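Local coordinates for protein endo-arabinase (Bacteroides thetaiotaomicron, PDB 5C0P) that probably hydrolyses glycosidic bonds within L-arabinan and binds magnesium, at residues G65-A70 with G117-L122; E89-L94 with I109-S114. One frame throughout, in Å; residues are numbered along the deposited sequence.

Interaction 1: G65-A70 with G117-L122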
ATOM      1  N   GLY A  65     -20.325  -2.703   4.682  1.00 15.89           N
ATOM      2  CA  GLY A  65     -20.597  -1.308   4.968  1.00 15.61           C
ATOM      3  C   GLY A  65     -19.354  -0.443   5.008  1.00 13.37           C
ATOM      4  O   GLY A  65     -18.346  -0.747   4.371  1.00 13.31           O
ATOM      5  N   TYR A  66     -19.419   0.645   5.766  1.00 13.60           N
ATOM      6  CA  TYR A  66     -18.316   1.596   5.786  1.00 12.07           C
ATOM      7  C   TYR A  66     -17.461   1.426   7.027  1.00 13.70           C
ATOM      8  O   TYR A  66     -17.973   1.408   8.151  1.00 18.74           O
ATOM      9  CB  TYR A  66     -18.848   3.026   5.714  1.00 15.00           C
ATOM     10  CG  TYR A  66     -19.722   3.265   4.509  1.00 17.44           C
ATOM     11  CD1 TYR A  66     -19.181   3.275   3.229  1.00 18.61           C
ATOM     12  CD2 TYR A  66     -21.084   3.471   4.650  1.00 28.10           C
ATOM     13  CE1 TYR A  66     -19.979   3.489   2.123  1.00 23.38           C
ATOM     14  CE2 TYR A  66     -21.889   3.689   3.553  1.00 34.53           C
ATOM     15  CZ  TYR A  66     -21.330   3.696   2.292  1.00 34.07           C
ATOM     16  OH  TYR A  66     -22.133   3.913   1.196  1.00 44.48           O
ATOM     17  N   SER A  67     -16.157   1.295   6.808  1.00 13.27           N
ATOM     18  CA  SER A  67     -15.208   1.148   7.900  1.00 12.47           C
ATOM     19  C   SER A  67     -14.656   2.502   8.345  1.00 12.04           C
ATOM     20  O   SER A  67     -14.178   2.631   9.468  1.00 13.26           O
ATOM     21  CB  SER A  67     -14.072   0.203   7.516  1.00 12.10           C
ATOM     22  OG  SER A  67     -13.370   0.687   6.378  1.00 11.79           O
ATOM     23  N   PHE A  68     -14.710   3.510   7.474  1.00 10.80           N
ATOM     24  CA  PHE A  68     -14.348   4.869   7.890  1.00  9.93           C
ATOM     25  C   PHE A  68     -15.101   5.957   7.148  1.00 12.80           C
ATOM     26  O   PHE A  68     -15.019   6.059   5.918  1.00 13.79           O
ATOM     27  CB  PHE A  68     -12.837   5.141   7.756  1.00  9.57           C
ATOM     28  CG  PHE A  68     -12.444   6.519   8.218  1.00 11.67           C
ATOM     29  CD1 PHE A  68     -12.708   6.907   9.525  1.00 12.43           C
ATOM     30  CD2 PHE A  68     -11.836   7.426   7.365  1.00 13.17           C
ATOM     31  CE1 PHE A  68     -12.382   8.171   9.978  1.00 12.21           C
ATOM     32  CE2 PHE A  68     -11.498   8.708   7.821  1.00  9.40           C
ATOM     33  CZ  PHE A  68     -11.774   9.074   9.126  1.00 11.85           C
ATOM     34  N   ILE A  69     -15.833   6.768   7.910  1.00 14.33           N
ATOM     35  CA  ILE A  69     -16.409   8.013   7.424  1.00 15.84           C
ATOM     36  C   ILE A  69     -15.842   9.103   8.310  1.00 14.29           C
ATOM     37  O   ILE A  69     -16.014   9.047   9.528  1.00 18.97           O
ATOM     38  CB  ILE A  69     -17.931   8.054   7.624  1.00 24.52           C
ATOM     39  CG1 ILE A  69     -18.599   6.804   7.051  1.00 33.20           C
ATOM     40  CG2 ILE A  69     -18.512   9.348   7.033  1.00 30.61           C
ATOM     41  CD1 ILE A  69     -18.741   6.829   5.568  1.00 35.70           C
ATOM     42  N   ALA A  70     -15.188  10.097   7.714  1.00 16.01           N
ATOM     43  CA  ALA A  70     -14.561  11.160   8.496  1.00 16.90           C
ATOM     44  C   ALA A  70     -15.589  12.039   9.189  1.00 16.77           C
ATOM     45  O   ALA A  70     -16.577  12.466   8.579  1.00 18.27           O
ATOM     46  CB  ALA A  70     -13.651  12.013   7.624  1.00 17.22           C
ATOM     47  N   GLY A 117     -13.621  -2.391  11.015  1.00 14.25           N
ATOM     48  CA  GLY A 117     -13.900  -1.071  11.559  1.00 12.24           C
ATOM     49  C   GLY A 117     -15.082  -1.095  12.510  1.00 13.41           C
ATOM     50  O   GLY A 117     -15.584  -2.167  12.857  1.00 17.94           O
ATOM     51  N   PRO A 118     -15.588   0.084  12.909  1.00 15.51           N
ATOM     52  CA  PRO A 118     -15.228   1.424  12.430  1.00 14.82           C
ATOM     53  C   PRO A 118     -13.888   1.887  12.979  1.00 15.76           C
ATOM     54  O   PRO A 118     -13.523   1.552  14.113  1.00 15.55           O
ATOM     55  CB  PRO A 118     -16.350   2.305  12.991  1.00 16.07           C
ATOM     56  CG  PRO A 118     -16.796   1.588  14.231  1.00 19.74           C
ATOM     57  CD  PRO A 118     -16.637   0.126  13.942  1.00 16.44           C
ATOM     58  N   PHE A 119     -13.157   2.627  12.157  1.00 10.64           N
ATOM     59  CA  PHE A 119     -11.863   3.182  12.546  1.00 11.88           C
ATOM     60  C   PHE A 119     -12.011   4.610  13.057  1.00 12.84           C
ATOM     61  O   PHE A 119     -12.840   5.374  12.564  1.00 14.17           O
ATOM     62  CB  PHE A 119     -10.909   3.174  11.353  1.00 12.84           C
ATOM     63  CG  PHE A 119     -10.495   1.804  10.927  1.00 11.36           C
ATOM     64  CD1 PHE A 119      -9.439   1.164  11.561  1.00 10.80           C
ATOM     65  CD2 PHE A 119     -11.164   1.152   9.900  1.00 15.53           C
ATOM     66  CE1 PHE A 119      -9.059  -0.109  11.186  1.00 10.99           C
ATOM     67  CE2 PHE A 119     -10.783  -0.124   9.512  1.00 16.66           C
ATOM     68  CZ  PHE A 119      -9.731  -0.749  10.160  1.00 12.78           C
ATOM     69  N   THR A 120     -11.211   4.958  14.060  1.00 13.50           N
ATOM     70  CA  THR A 120     -11.125   6.336  14.543  1.00 12.27           C
ATOM     71  C   THR A 120      -9.662   6.766  14.467  1.00 12.18           C
ATOM     72  O   THR A 120      -8.760   5.935  14.548  1.00 13.33           O
ATOM     73  CB  THR A 120     -11.666   6.480  15.979  1.00 18.89           C
ATOM     74  OG1 THR A 120     -10.880   5.680  16.862  1.00 22.27           O
ATOM     75  CG2 THR A 120     -13.109   6.033  16.052  1.00 21.31           C
ATOM     76  N   PRO A 121      -9.412   8.069  14.293  1.00 12.66           N
ATOM     77  CA  PRO A 121      -8.023   8.518  14.137  1.00 12.60           C
ATOM     78  C   PRO A 121      -7.154   8.165  15.344  1.00 12.42           C
ATOM     79  O   PRO A 121      -7.534   8.436  16.488  1.00 15.27           O
ATOM     80  CB  PRO A 121      -8.164  10.036  14.008  1.00 13.43           C
ATOM     81  CG  PRO A 121      -9.549  10.244  13.497  1.00 15.64           C
ATOM     82  CD  PRO A 121     -10.379   9.167  14.130  1.00 14.58           C
ATOM     83  N   LEU A 122      -6.001   7.561  15.082  1.00 13.01           N
ATOM     84  CA  LEU A 122      -5.070   7.233  16.156  1.00 12.08           C
ATOM     85  C   LEU A 122      -4.517   8.532  16.723  1.00 12.02           C
ATOM     86  O   LEU A 122      -4.502   8.735  17.943  1.00 14.72           O
ATOM     87  CB  LEU A 122      -3.967   6.312  15.635  1.00 14.32           C
ATOM     88  CG  LEU A 122      -2.952   5.852  16.673  1.00 11.54           C
ATOM     89  CD1 LEU A 122      -3.632   5.069  17.802  1.00 13.50           C
ATOM     90  CD2 LEU A 122      -1.853   5.037  15.987  1.00 12.27           C
TER
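S67 and F68 meet G117 to F119 in a small, mostly buried contact between two neighbouring antiparallel sheets, where the end of strand 60-68 turns a corner beside the loop that leads into strand 120-121. One backbone hydrogen bond carries it: F119 N donates to S67 O at 2.9 Å, and the carbonyl points almost straight at the donor, with a C=O...N angle of 173°. The same oxygen receives a CA-H...O contact from P118 CA at 3.4 Å. Two donors of unequal strength therefore converge on one acceptor. The peptide bond before P118 is cis, and G117, with a positive phi, brings its CA to 4.2 Å from S67 CB; a side chain on G117 would run into S67 O.

Around this bond both rings present their edges, F119 to S67 and F68 to the F119 carbonyl. S67 CB lies in the plane of the F119 ring, 3.9 Å from CE2, while S67 OG is hydrogen-bonded to H43 ND1. F68 swings CG anti to its backbone N (chi1 -178°), and CD1 at the ring edge comes to 3.4 Å from F119 O. Beyond the pair, F68 and F119 both lie on L94 and L110 of strands 91-100 and 103-112, while F74 meets the F68 ring edge-to-face. S67 and F68 both face I50 of strand 50-55, forming a classic beta bulge in strand 60-68 at the junction of two sheets in the five-bladed beta-propeller fold of family 43.

Interaction 2: E89-L94 with I109-S114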
ATOM      1  N   GLU A  89      -0.722  -6.160  17.266  1.00 17.98           N
ATOM      2  CA  GLU A  89      -0.877  -6.297  18.713  1.00 19.50           C
ATOM      3  C   GLU A  89      -2.340  -6.283  19.174  1.00 18.97           C
ATOM      4  O   GLU A  89      -2.687  -5.635  20.161  1.00 22.80           O
ATOM      5  CB  GLU A  89      -0.050  -5.236  19.441  1.00 19.86           C
ATOM      6  CG  GLU A  89       1.414  -5.246  19.018  1.00 24.65           C
ATOM      7  CD  GLU A  89       2.323  -4.569  20.021  1.00 40.00           C
ATOM      8  OE1 GLU A  89       3.482  -5.016  20.162  1.00 46.47           O
ATOM      9  OE2 GLU A  89       1.884  -3.589  20.664  1.00 43.55           O
ATOM     10  N   GLY A  90      -3.192  -6.995  18.449  1.00 17.95           N
ATOM     11  CA  GLY A  90      -4.551  -7.209  18.907  1.00 17.71           C
ATOM     12  C   GLY A  90      -5.571  -6.205  18.415  1.00 19.52           C
ATOM     13  O   GLY A  90      -6.768  -6.367  18.662  1.00 21.57           O
ATOM     14  N   ARG A  91      -5.109  -5.165  17.726  1.00 14.15           N
ATOM     15  CA  ARG A  91      -6.029  -4.196  17.133  1.00 12.49           C
ATOM     16  C   ARG A  91      -5.784  -4.067  15.633  1.00 14.78           C
ATOM     17  O   ARG A  91      -4.881  -4.704  15.077  1.00 12.55           O
ATOM     18  CB  ARG A  91      -5.923  -2.831  17.832  1.00 14.00           C
ATOM     19  CG  ARG A  91      -6.170  -2.896  19.334  1.00 19.62           C
ATOM     20  CD  ARG A  91      -6.369  -1.509  19.928  1.00 19.88           C
ATOM     21  NE  ARG A  91      -7.657  -0.955  19.513  1.00 34.76           N
ATOM     22  CZ  ARG A  91      -8.056   0.295  19.737  1.00 36.94           C
ATOM     23  NH1 ARG A  91      -7.259   1.148  20.370  1.00 31.45           N
ATOM     24  NH2 ARG A  91      -9.251   0.692  19.310  1.00 30.54           N
ATOM     25  N   TYR A  92      -6.598  -3.249  14.972  1.00 11.26           N
ATOM     26  CA  TYR A  92      -6.511  -3.116  13.523  1.00 11.79           C
ATOM     27  C   TYR A  92      -6.258  -1.675  13.160  1.00 10.33           C
ATOM     28  O   TYR A  92      -6.873  -0.777  13.727  1.00 11.36           O
ATOM     29  CB  TYR A  92      -7.794  -3.645  12.867  1.00 11.87           C
ATOM     30  CG  TYR A  92      -7.975  -5.101  13.203  1.00 12.14           C
ATOM     31  CD1 TYR A  92      -8.590  -5.489  14.386  1.00 11.58           C
ATOM     32  CD2 TYR A  92      -7.478  -6.085  12.359  1.00 10.62           C
ATOM     33  CE1 TYR A  92      -8.722  -6.822  14.713  1.00 10.52           C
ATOM     34  CE2 TYR A  92      -7.609  -7.422  12.677  1.00 12.44           C
ATOM     35  CZ  TYR A  92      -8.225  -7.779  13.857  1.00 11.41           C
ATOM     36  OH  TYR A  92      -8.352  -9.106  14.178  1.00 15.56           O
ATOM     37  N   TYR A  93      -5.347  -1.465  12.215  1.00  9.88           N
ATOM     38  CA  TYR A  93      -4.893  -0.118  11.863  1.00 10.40           C
ATOM     39  C   TYR A  93      -5.047   0.138  10.378  1.00 10.55           C
ATOM     40  O   TYR A  93      -4.506  -0.586   9.538  1.00 10.59           O
ATOM     41  CB  TYR A  93      -3.440   0.101  12.292  1.00  9.09           C
ATOM     42  CG  TYR A  93      -3.265   0.046  13.788  1.00  9.76           C
ATOM     43  CD1 TYR A  93      -3.154  -1.178  14.448  1.00 11.52           C
ATOM     44  CD2 TYR A  93      -3.226   1.206  14.553  1.00 10.13           C
ATOM     45  CE1 TYR A  93      -3.001  -1.239  15.829  1.00 11.06           C
ATOM     46  CE2 TYR A  93      -3.079   1.152  15.920  1.00 12.65           C
ATOM     47  CZ  TYR A  93      -2.964  -0.073  16.555  1.00 12.28           C
ATOM     48  OH  TYR A  93      -2.814  -0.144  17.921  1.00 13.02           O
ATOM     49  N   LEU A  94      -5.795   1.185  10.073  1.00  9.26           N
ATOM     50  CA  LEU A  94      -6.047   1.632   8.712  1.00  8.18           C
ATOM     51  C   LEU A  94      -5.055   2.741   8.366  1.00  9.90           C
ATOM     52  O   LEU A  94      -4.951   3.742   9.090  1.00 10.28           O
ATOM     53  CB  LEU A  94      -7.483   2.176   8.631  1.00 11.15           C
ATOM     54  CG  LEU A  94      -7.926   2.941   7.386  1.00  9.19           C
ATOM     55  CD1 LEU A  94      -7.996   1.975   6.214  1.00  9.78           C
ATOM     56  CD2 LEU A  94      -9.282   3.597   7.612  1.00 11.40           C
ATOM     57  N   ILE A 109      -3.001   7.332  10.266  1.00 11.00           N
ATOM     58  CA  ILE A 109      -3.276   6.026  10.841  1.00 10.19           C
ATOM     59  C   ILE A 109      -4.518   6.097  11.721  1.00  9.85           C
ATOM     60  O   ILE A 109      -4.675   7.016  12.539  1.00 11.92           O
ATOM     61  CB  ILE A 109      -2.072   5.525  11.652  1.00 10.00           C
ATOM     62  CG1 ILE A 109      -0.844   5.412  10.737  1.00  8.86           C
ATOM     63  CG2 ILE A 109      -2.392   4.182  12.331  1.00 12.46           C
ATOM     64  CD1 ILE A 109       0.476   5.110  11.473  1.00  9.84           C
ATOM     65  N   LEU A 110      -5.418   5.136  11.518  1.00 10.00           N
ATOM     66  CA  LEU A 110      -6.666   5.067  12.269  1.00  9.13           C
ATOM     67  C   LEU A 110      -6.757   3.678  12.871  1.00  9.45           C
ATOM     68  O   LEU A 110      -6.124   2.743  12.372  1.00 11.06           O
ATOM     69  CB  LEU A 110      -7.859   5.341  11.351  1.00 12.01           C
ATOM     70  CG  LEU A 110      -7.784   6.700  10.641  1.00 11.61           C
ATOM     71  CD1 LEU A 110      -7.144   6.592   9.245  1.00 11.74           C
ATOM     72  CD2 LEU A 110      -9.144   7.321  10.568  1.00 12.02           C
ATOM     73  N   VAL A 111      -7.537   3.531  13.933  1.00 10.41           N
ATOM     74  CA  VAL A 111      -7.519   2.280  14.694  1.00 11.33           C
ATOM     75  C   VAL A 111      -8.930   1.768  14.993  1.00 11.15           C
ATOM     76  O   VAL A 111      -9.864   2.555  15.160  1.00 12.67           O
ATOM     77  CB  VAL A 111      -6.705   2.448  16.009  1.00 10.29           C
ATOM     78  CG1 VAL A 111      -7.362   3.474  16.947  1.00 13.38           C
ATOM     79  CG2 VAL A 111      -6.476   1.092  16.713  1.00 14.06           C
ATOM     80  N   SER A 112      -9.069   0.444  15.059  1.00 11.21           N
ATOM     81  CA  SER A 112     -10.335  -0.192  15.420  1.00 10.67           C
ATOM     82  C   SER A 112     -10.056  -1.465  16.195  1.00 12.55           C
ATOM     83  O   SER A 112      -8.963  -2.036  16.085  1.00 14.77           O
ATOM     84  CB  SER A 112     -11.137  -0.544  14.161  1.00 11.45           C
ATOM     85  OG  SER A 112     -12.379  -1.146  14.504  1.00 13.03           O
ATOM     86  N   ASP A 113     -11.045  -1.916  16.962  1.00 12.80           N
ATOM     87  CA  ASP A 113     -10.948  -3.204  17.638  1.00 13.14           C
ATOM     88  C   ASP A 113     -11.310  -4.337  16.673  1.00 16.77           C
ATOM     89  O   ASP A 113     -11.093  -5.510  16.976  1.00 15.28           O
ATOM     90  CB  ASP A 113     -11.889  -3.248  18.845  1.00 17.96           C
ATOM     91  CG  ASP A 113     -11.428  -2.362  19.989  1.00 24.91           C
ATOM     92  OD1 ASP A 113     -10.252  -1.952  19.996  1.00 22.78           O
ATOM     93  OD2 ASP A 113     -12.248  -2.095  20.891  1.00 31.33           O
ATOM     94  N   SER A 114     -11.869  -3.975  15.520  1.00 14.85           N
ATOM     95  CA  SER A 114     -12.420  -4.950  14.575  1.00 11.49           C
ATOM     96  C   SER A 114     -11.764  -4.841  13.211  1.00 10.83           C
ATOM     97  O   SER A 114     -11.423  -3.745  12.776  1.00 11.91           O
ATOM     98  CB  SER A 114     -13.920  -4.708  14.405  1.00 14.10           C
ATOM     99  OG  SER A 114     -14.433  -5.406  13.276  1.00 16.41           O
TER
HETATM  100  O   HOH W   1      -9.430  -5.997  19.047  1.00 30.20           O
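R91 and D113 face each other at the end of the hairpin where strand 91-100 begins and strand 103-112 has just ended, and their salt bridge closes one end of a ladder of backbone bonds. R91 NE lies 2.8 Å from D113 OD1, but its N-H is poorly aimed at 116°, so the hydrogen bond within the bridge is weak. NH2 comes nearly as close to the same oxygen, and the guanidinium and carboxylate planes stand 56° apart. A bend at chi3 (71°) brings NE round toward D113 OD1. V111 CG2 lies over the centre of one guanidinium face, 3.5 Å from CZ. An alanine at R91 would probably leave the D113 carboxylate without this countercharge and uncover V111 CG2 on that side.

Inward from the bridge, two hydrogen-bonded pairs satisfy the main chain in both directions. Y92 N donates to S112 O, and S112 N returns the bond to Y92 O at 2.8 Å; L94 and L110 repeat the exchange. Between them Y93 and V111 form a non-hydrogen-bonded pair, the regular alternation of an antiparallel beta hairpin, here made of the middle strands of a four-stranded propeller blade. Y93 bonds outward to Y86, and V111 and I109 to T120 and L122. V111 CG2 also packs over one face of the Y93 ring, a CH-pi contact 3.9 Å from the centroid, while I109 CG2 meets that ring at its edge. On the other side of the sheet, L94 CD2 and L110 CD1 touch at 4.0 Å.

Beyond the Y92-S112 pair the chain turns: S112 OG accepts from S114 N at 3.0 Å in an ST turn and also bonds to P118 O. Y92 OH is hydrogen-bonded to D34 OD1. One water donates to both G90 O and D113 O, each 2.7 Å away, tying the segments together.

In the fold
Interactions 1 and 2 share one four-stranded sheet, in which strand 120-121 pairs with strand 103-112 through backbone hydrogen bonds between V111 and T120 and between I109 and L122. Both are largely buried, but their chemistry differs with their place. Interaction 2 is a regular hairpin ladder within the sheet, its charged pair lying toward the surface; interaction 1 joins that sheet to the preceding one with a single backbone bond and aromatic edges. They also meet where G117 CA packs on S112 OG and where L94 and L110 supply an apolar surface for F68 and F119. The side chain of L94 is about 9 Å from a bound magnesium ion, and that of F119 about 13 Å from one.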